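Local structure of CymD (Pseudomonas putida, 6Z34) at residues G20-N24 / R235-V239; N275-P279 / V308-I312. The protein forms an outer-membrane beta-barrel channel of the FadL family that serves the uptake of monoaromatic hydrocarbons, probably by lateral diffusion. All coordinates share one frame; numbering follows the deposited sequence.

Interaction 1 of 2, residues G20-N24 / R235-V239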
ATOM      1  N   GLY A  20      -2.515  -4.310 -14.685  1.00 48.27           N
ATOM      2  CA  GLY A  20      -1.180  -3.858 -15.018  1.00 51.18           C
ATOM      3  C   GLY A  20      -0.156  -4.956 -15.229  1.00 52.48           C
ATOM      4  O   GLY A  20       0.987  -4.674 -15.591  1.00 47.79           O
ATOM      5  N   ALA A  21      -0.545  -6.213 -14.997  1.00 48.49           N
ATOM      6  CA  ALA A  21       0.387  -7.326 -15.173  1.00 50.55           C
ATOM      7  C   ALA A  21       0.897  -7.429 -16.612  1.00 50.45           C
ATOM      8  O   ALA A  21       2.023  -7.886 -16.846  1.00 52.38           O
ATOM      9  CB  ALA A  21      -0.297  -8.629 -14.768  1.00 54.65           C
ATOM     10  N   ALA A  22       0.077  -7.041 -17.587  1.00 46.22           N
ATOM     11  CA  ALA A  22       0.439  -7.128 -18.987  1.00 53.45           C
ATOM     12  C   ALA A  22       0.192  -5.826 -19.735  1.00 58.98           C
ATOM     13  O   ALA A  22       0.616  -5.699 -20.888  1.00 58.12           O
ATOM     14  CB  ALA A  22      -0.344  -8.263 -19.675  1.00 48.96           C
ATOM     15  N   PHE A  23      -0.457  -4.855 -19.108  1.00 54.63           N
ATOM     16  CA  PHE A  23      -0.853  -3.630 -19.769  1.00 53.98           C
ATOM     17  C   PHE A  23       0.118  -2.502 -19.433  1.00 57.59           C
ATOM     18  O   PHE A  23       0.499  -2.330 -18.270  1.00 58.55           O
ATOM     19  CB  PHE A  23      -2.260  -3.243 -19.351  1.00 51.31           C
ATOM     20  CG  PHE A  23      -2.831  -2.147 -20.171  1.00 56.95           C
ATOM     21  CD1 PHE A  23      -2.755  -0.819 -19.743  1.00 49.40           C
ATOM     22  CD2 PHE A  23      -3.432  -2.431 -21.382  1.00 52.17           C
ATOM     23  CE1 PHE A  23      -3.277   0.182 -20.530  1.00 45.90           C
ATOM     24  CE2 PHE A  23      -3.968  -1.429 -22.152  1.00 50.40           C
ATOM     25  CZ  PHE A  23      -3.902  -0.130 -21.729  1.00 50.25           C
ATOM     26  N   ASN A  24       0.498  -1.732 -20.453  1.00 50.41           N
ATOM     27  CA  ASN A  24       1.428  -0.625 -20.284  1.00 44.91           C
ATOM     28  C   ASN A  24       0.804   0.474 -19.439  1.00 49.87           C
ATOM     29  O   ASN A  24       0.095   1.331 -19.972  1.00 47.57           O
ATOM     30  CB  ASN A  24       1.842  -0.052 -21.629  1.00 42.75           C
ATOM     31  CG  ASN A  24       2.806   1.118 -21.473  1.00 62.94           C
ATOM     32  OD1 ASN A  24       3.282   1.403 -20.373  1.00 52.29           O
ATOM     33  ND2 ASN A  24       3.102   1.795 -22.575  1.00 53.18           N
ATOM     34  N   ARG A 235      -1.245 -10.187 -24.988  1.00 50.02           N
ATOM     35  CA  ARG A 235      -0.035 -10.254 -24.190  1.00 49.69           C
ATOM     36  C   ARG A 235      -0.404 -10.811 -22.827  1.00 50.72           C
ATOM     37  O   ARG A 235      -1.483 -10.518 -22.298  1.00 52.26           O
ATOM     38  CB  ARG A 235       0.608  -8.859 -24.059  1.00 58.25           C
ATOM     39  CG  ARG A 235       1.929  -8.800 -23.290  1.00 59.64           C
ATOM     40  CD  ARG A 235       2.468  -7.369 -23.233  1.00 60.54           C
ATOM     41  NE  ARG A 235       2.279  -6.653 -24.492  1.00 60.24           N
ATOM     42  CZ  ARG A 235       1.444  -5.629 -24.660  1.00 65.72           C
ATOM     43  NH1 ARG A 235       0.708  -5.190 -23.643  1.00 59.03           N
ATOM     44  NH2 ARG A 235       1.341  -5.047 -25.850  1.00 67.64           N
ATOM     45  N   VAL A 236       0.467 -11.645 -22.274  1.00 53.27           N
ATOM     46  CA  VAL A 236       0.242 -12.182 -20.942  1.00 54.77           C
ATOM     47  C   VAL A 236       1.401 -11.732 -20.052  1.00 59.13           C
ATOM     48  O   VAL A 236       2.534 -11.557 -20.517  1.00 53.78           O
ATOM     49  CB  VAL A 236       0.074 -13.723 -20.982  1.00 60.63           C
ATOM     50  CG1 VAL A 236       1.306 -14.398 -21.516  1.00 60.29           C
ATOM     51  CG2 VAL A 236      -0.257 -14.260 -19.615  1.00 72.74           C
ATOM     52  N   GLY A 237       1.096 -11.488 -18.780  1.00 52.97           N
ATOM     53  CA  GLY A 237       2.079 -10.966 -17.844  1.00 41.12           C
ATOM     54  C   GLY A 237       1.949 -11.619 -16.482  1.00 55.52           C
ATOM     55  O   GLY A 237       0.851 -11.970 -16.033  1.00 57.49           O
ATOM     56  N   ILE A 238       3.091 -11.791 -15.826  1.00 48.12           N
ATOM     57  CA  ILE A 238       3.137 -12.420 -14.508  1.00 52.66           C
ATOM     58  C   ILE A 238       4.201 -11.712 -13.687  1.00 54.69           C
ATOM     59  O   ILE A 238       5.315 -11.476 -14.171  1.00 54.04           O
ATOM     60  CB  ILE A 238       3.426 -13.941 -14.601  1.00 61.70           C
ATOM     61  CG1 ILE A 238       3.555 -14.575 -13.224  1.00 71.41           C
ATOM     62  CG2 ILE A 238       4.715 -14.237 -15.290  1.00 71.89           C
ATOM     63  CD1 ILE A 238       2.263 -14.765 -12.529  1.00 78.38           C
ATOM     64  N   VAL A 239       3.862 -11.358 -12.444  1.00 46.88           N
ATOM     65  CA  VAL A 239       4.836 -10.728 -11.560  1.00 46.55           C
ATOM     66  C   VAL A 239       4.671 -11.274 -10.154  1.00 56.92           C
ATOM     67  O   VAL A 239       3.553 -11.386  -9.638  1.00 57.28           O
ATOM     68  CB  VAL A 239       4.742  -9.181 -11.573  1.00 50.34           C
ATOM     69  CG1 VAL A 239       3.359  -8.700 -11.166  1.00 42.77           C
ATOM     70  CG2 VAL A 239       5.807  -8.585 -10.654  1.00 48.47           C
TER
HETATM   71  O   HOH W   1       0.162  -2.481 -23.288  1.00 51.81           O

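Interaction 2 of 2, residues N275-P279 / V308-I312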
ATOM      1  N   ASN A 275       7.885  -7.491  14.561  1.00110.53           N
ATOM      2  CA  ASN A 275       7.854  -8.342  13.373  1.00106.31           C
ATOM      3  C   ASN A 275       6.792  -7.855  12.399  1.00103.04           C
ATOM      4  O   ASN A 275       5.616  -8.215  12.498  1.00109.45           O
ATOM      5  CB  ASN A 275       7.623  -9.802  13.744  1.00108.67           C
ATOM      6  CG  ASN A 275       8.753 -10.385  14.580  1.00122.44           C
ATOM      7  OD1 ASN A 275       9.923 -10.316  14.190  1.00126.41           O
ATOM      8  ND2 ASN A 275       8.412 -10.981  15.714  1.00130.22           N
ATOM      9  N   PHE A 276       7.219  -7.032  11.457  1.00103.60           N
ATOM     10  CA  PHE A 276       6.458  -6.771  10.255  1.00 99.68           C
ATOM     11  C   PHE A 276       7.129  -7.464   9.084  1.00 95.47           C
ATOM     12  O   PHE A 276       8.353  -7.631   9.035  1.00 90.44           O
ATOM     13  CB  PHE A 276       6.350  -5.282   9.969  1.00102.56           C
ATOM     14  CG  PHE A 276       5.086  -4.673  10.438  1.00108.15           C
ATOM     15  CD1 PHE A 276       4.332  -3.880   9.590  1.00107.57           C
ATOM     16  CD2 PHE A 276       4.656  -4.874  11.735  1.00113.55           C
ATOM     17  CE1 PHE A 276       3.148  -3.300  10.027  1.00114.73           C
ATOM     18  CE2 PHE A 276       3.481  -4.302  12.185  1.00116.60           C
ATOM     19  CZ  PHE A 276       2.721  -3.512  11.330  1.00117.57           C
ATOM     20  N   GLU A 277       6.301  -7.882   8.150  1.00 95.75           N
ATOM     21  CA  GLU A 277       6.763  -8.463   6.907  1.00 96.66           C
ATOM     22  C   GLU A 277       5.564  -8.376   5.991  1.00102.42           C
ATOM     23  O   GLU A 277       4.708  -9.266   6.016  1.00112.82           O
ATOM     24  CB  GLU A 277       7.246  -9.906   7.098  1.00 97.14           C
ATOM     25  CG  GLU A 277       7.724 -10.597   5.816  1.00100.37           C
ATOM     26  CD  GLU A 277       8.439 -11.914   6.087  1.00 99.94           C
ATOM     27  OE1 GLU A 277       7.903 -12.718   6.879  1.00100.08           O
ATOM     28  OE2 GLU A 277       9.523 -12.153   5.503  1.00 98.89           O
ATOM     29  N   MET A 278       5.448  -7.282   5.250  1.00 89.61           N
ATOM     30  CA  MET A 278       4.374  -7.197   4.280  1.00 76.40           C
ATOM     31  C   MET A 278       4.400  -8.445   3.407  1.00 70.04           C
ATOM     32  O   MET A 278       5.478  -8.997   3.146  1.00 72.04           O
ATOM     33  CB  MET A 278       4.493  -5.931   3.441  1.00 68.43           C
ATOM     34  CG  MET A 278       5.044  -4.788   4.234  1.00 74.12           C
ATOM     35  SD  MET A 278       4.633  -3.248   3.438  1.00 75.99           S
ATOM     36  CE  MET A 278       2.985  -2.921   4.047  1.00 80.47           C
ATOM     37  N   PRO A 279       3.248  -8.962   3.013  1.00 63.78           N
ATOM     38  CA  PRO A 279       3.227 -10.256   2.348  1.00 59.40           C
ATOM     39  C   PRO A 279       3.607 -10.145   0.884  1.00 51.43           C
ATOM     40  O   PRO A 279       3.360  -9.135   0.223  1.00 53.71           O
ATOM     41  CB  PRO A 279       1.772 -10.707   2.514  1.00 67.00           C
ATOM     42  CG  PRO A 279       1.006  -9.422   2.559  1.00 66.63           C
ATOM     43  CD  PRO A 279       1.899  -8.393   3.179  1.00 63.14           C
ATOM     44  N   VAL A 308       2.721 -14.767   6.120  1.00 61.49           N
ATOM     45  CA  VAL A 308       3.264 -13.891   7.151  1.00 83.44           C
ATOM     46  C   VAL A 308       2.964 -14.548   8.493  1.00106.13           C
ATOM     47  O   VAL A 308       1.806 -14.612   8.913  1.00 99.73           O
ATOM     48  CB  VAL A 308       2.658 -12.484   7.086  1.00 79.88           C
ATOM     49  CG1 VAL A 308       3.072 -11.653   8.320  1.00 88.07           C
ATOM     50  CG2 VAL A 308       3.054 -11.807   5.833  1.00 63.99           C
ATOM     51  N   MET A 309       4.003 -15.045   9.167  1.00136.55           N
ATOM     52  CA  MET A 309       3.849 -15.518  10.538  1.00142.20           C
ATOM     53  C   MET A 309       3.435 -14.344  11.421  1.00141.14           C
ATOM     54  O   MET A 309       3.372 -13.205  10.951  1.00148.52           O
ATOM     55  CB  MET A 309       5.136 -16.184  11.038  1.00142.54           C
ATOM     56  CG  MET A 309       5.500 -17.490  10.312  1.00138.72           C
ATOM     57  SD  MET A 309       6.748 -17.306   9.013  1.00132.25           S
ATOM     58  CE  MET A 309       7.206 -19.014   8.729  1.00128.07           C
ATOM     59  N   ASP A 310       3.154 -14.587  12.696  1.00129.95           N
ATOM     60  CA  ASP A 310       2.347 -13.639  13.444  1.00125.21           C
ATOM     61  C   ASP A 310       3.007 -13.003  14.657  1.00121.17           C
ATOM     62  O   ASP A 310       2.388 -12.130  15.275  1.00112.41           O
ATOM     63  CB  ASP A 310       1.056 -14.319  13.900  1.00130.23           C
ATOM     64  CG  ASP A 310      -0.142 -13.760  13.219  1.00130.47           C
ATOM     65  OD1 ASP A 310       0.030 -12.841  12.381  1.00124.05           O
ATOM     66  OD2 ASP A 310      -1.241 -14.257  13.514  1.00128.52           O
ATOM     67  N   ASP A 311       4.225 -13.404  15.018  1.00127.75           N
ATOM     68  CA  ASP A 311       4.940 -12.897  16.187  1.00134.33           C
ATOM     69  C   ASP A 311       5.002 -11.372  16.226  1.00127.79           C
ATOM     70  O   ASP A 311       6.073 -10.800  16.023  1.00133.90           O
ATOM     71  CB  ASP A 311       6.364 -13.471  16.188  1.00139.48           C
ATOM     72  CG  ASP A 311       6.816 -13.947  17.557  1.00142.83           C
ATOM     73  OD1 ASP A 311       6.943 -13.106  18.471  1.00144.09           O
ATOM     74  OD2 ASP A 311       7.075 -15.161  17.710  1.00142.98           O
ATOM     75  N   ILE A 312       3.892 -10.693  16.513  1.00107.98           N
ATOM     76  CA  ILE A 312       3.866  -9.241  16.354  1.00 95.01           C
ATOM     77  C   ILE A 312       3.953  -8.536  17.711  1.00 94.61           C
ATOM     78  O   ILE A 312       2.943  -8.208  18.343  1.00 97.81           O
ATOM     79  CB  ILE A 312       2.633  -8.836  15.523  1.00 87.12           C
ATOM     80  CG1 ILE A 312       2.601  -7.343  15.245  1.00 86.57           C
ATOM     81  CG2 ILE A 312       1.357  -9.323  16.140  1.00 86.82           C
ATOM     82  CD1 ILE A 312       2.231  -7.059  13.785  1.00 76.27           C
TER

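Interaction 1 of 2, residues G20-N24 / R235-V239
Arg235 reaches across to the backbone of Ala22, its NH1 giving a hydrogen bond of 2.8 Å to Ala22 O. The donor approaches almost along the C=O axis, with an N-H...O angle of 154°, and the oxygen lies in the guanidinium plane. A bend at chi3 (-40°) in an otherwise extended chain turns the guanidinium toward that carbonyl. NH1 also donates to a water 2.8 Å away, which accepts from Asn24 N at 3.0 Å, so NH1 holds Ala22 directly and Asn24 through the water. Were a leucine to stand here, Ala22 O would probably lose its guanidinium donor and the water its tie to the strand. Residues 20-24 belong to the N-terminal region that, as in FadL relatives, plugs the barrel as a hatch; residues 235-239 lie on a wall strand. Asp299, on another strand, accepts from Gly20 N and Ala21 N. A CA-H...O contact joins Gly237 CA to Ala21 O at 3.2 Å, the oxygen also accepting from Asn33 ND2. Any beta carbon on Gly237 would collide with that oxygen, which explains the glycine. Small methyls fit here: Ala22 CB packs 3.6 Å from Gly237 N, and Ala21 CB 3.8 Å from Gly237 O.

Interaction 2 of 2, residues N275-P279 / V308-I312
With chi1 at -64°, Asn275 carries its CG beside its own backbone N and opposite its carbonyl carbon, which brings the amide alongside Asp311. In Ile312, CG1 lies anti to the backbone N (chi1 -176°), which aims that branch across the contact, where its CD1 meets the ring of Phe276. The polar part of the contact is a hydrogen bond from Asn275 ND2 to Asp311 O, modelled at 2.4 Å; so short a separation makes its exact geometry doubtful. An asparagine suits the spot because its amide N-H can reach a main-chain carbonyl of the facing loop. The two side chains run side by side, amide and carboxylate planes 84° apart, and Asp311 OD1 lies close to the like-charged Glu313 OE2. Neither segment is regular strand. Each interrupts the barrel wall: residues 275-279 fall between strands 265-273 and 281-289, residues 308-312 between strands 294-303 and 313-318, and the contact bridges the two breaks at the surface. Ile312 CD1 meets Phe276 CE2 at 3.4 Å, approaching the ring obliquely, and stands 3.8 Å from Asn275 O. Farther along, CG2 of Val308 touches both Glu277 O, at 3.0 Å, and Pro279 CB, at 3.7 Å. Branching at CB lets this one methyl meet both partners while Val308 CG1 stands 3.7 Å from Glu277 O, so a beta-branched apolar residue suits the place. Pro279 also touches Trp305, while Met278 keeps a backbone hydrogen bond to Thr244 of strand 234-259.

The two contacts do not touch: their centres are 28 Å apart and their nearest atoms about 10 Å. Strand 281-289 connects them. It starts just after the 275-279 loop of interaction 2, and its Gly285 and Ser287 form backbone hydrogen bonds with Gly237 and Arg235 of interaction 1. Strand 294-303 makes a second connection, since it supplies Asp299, which grips the 20-24 loop, before the chain goes on to 308-312. Interaction 1 thus ties the N-terminal region, a hatch in FadL relatives, to the wall, about 20 Å from the centre of the chain, whereas interaction 2, about 15 Å from it, joins two interruptions within the wall itself.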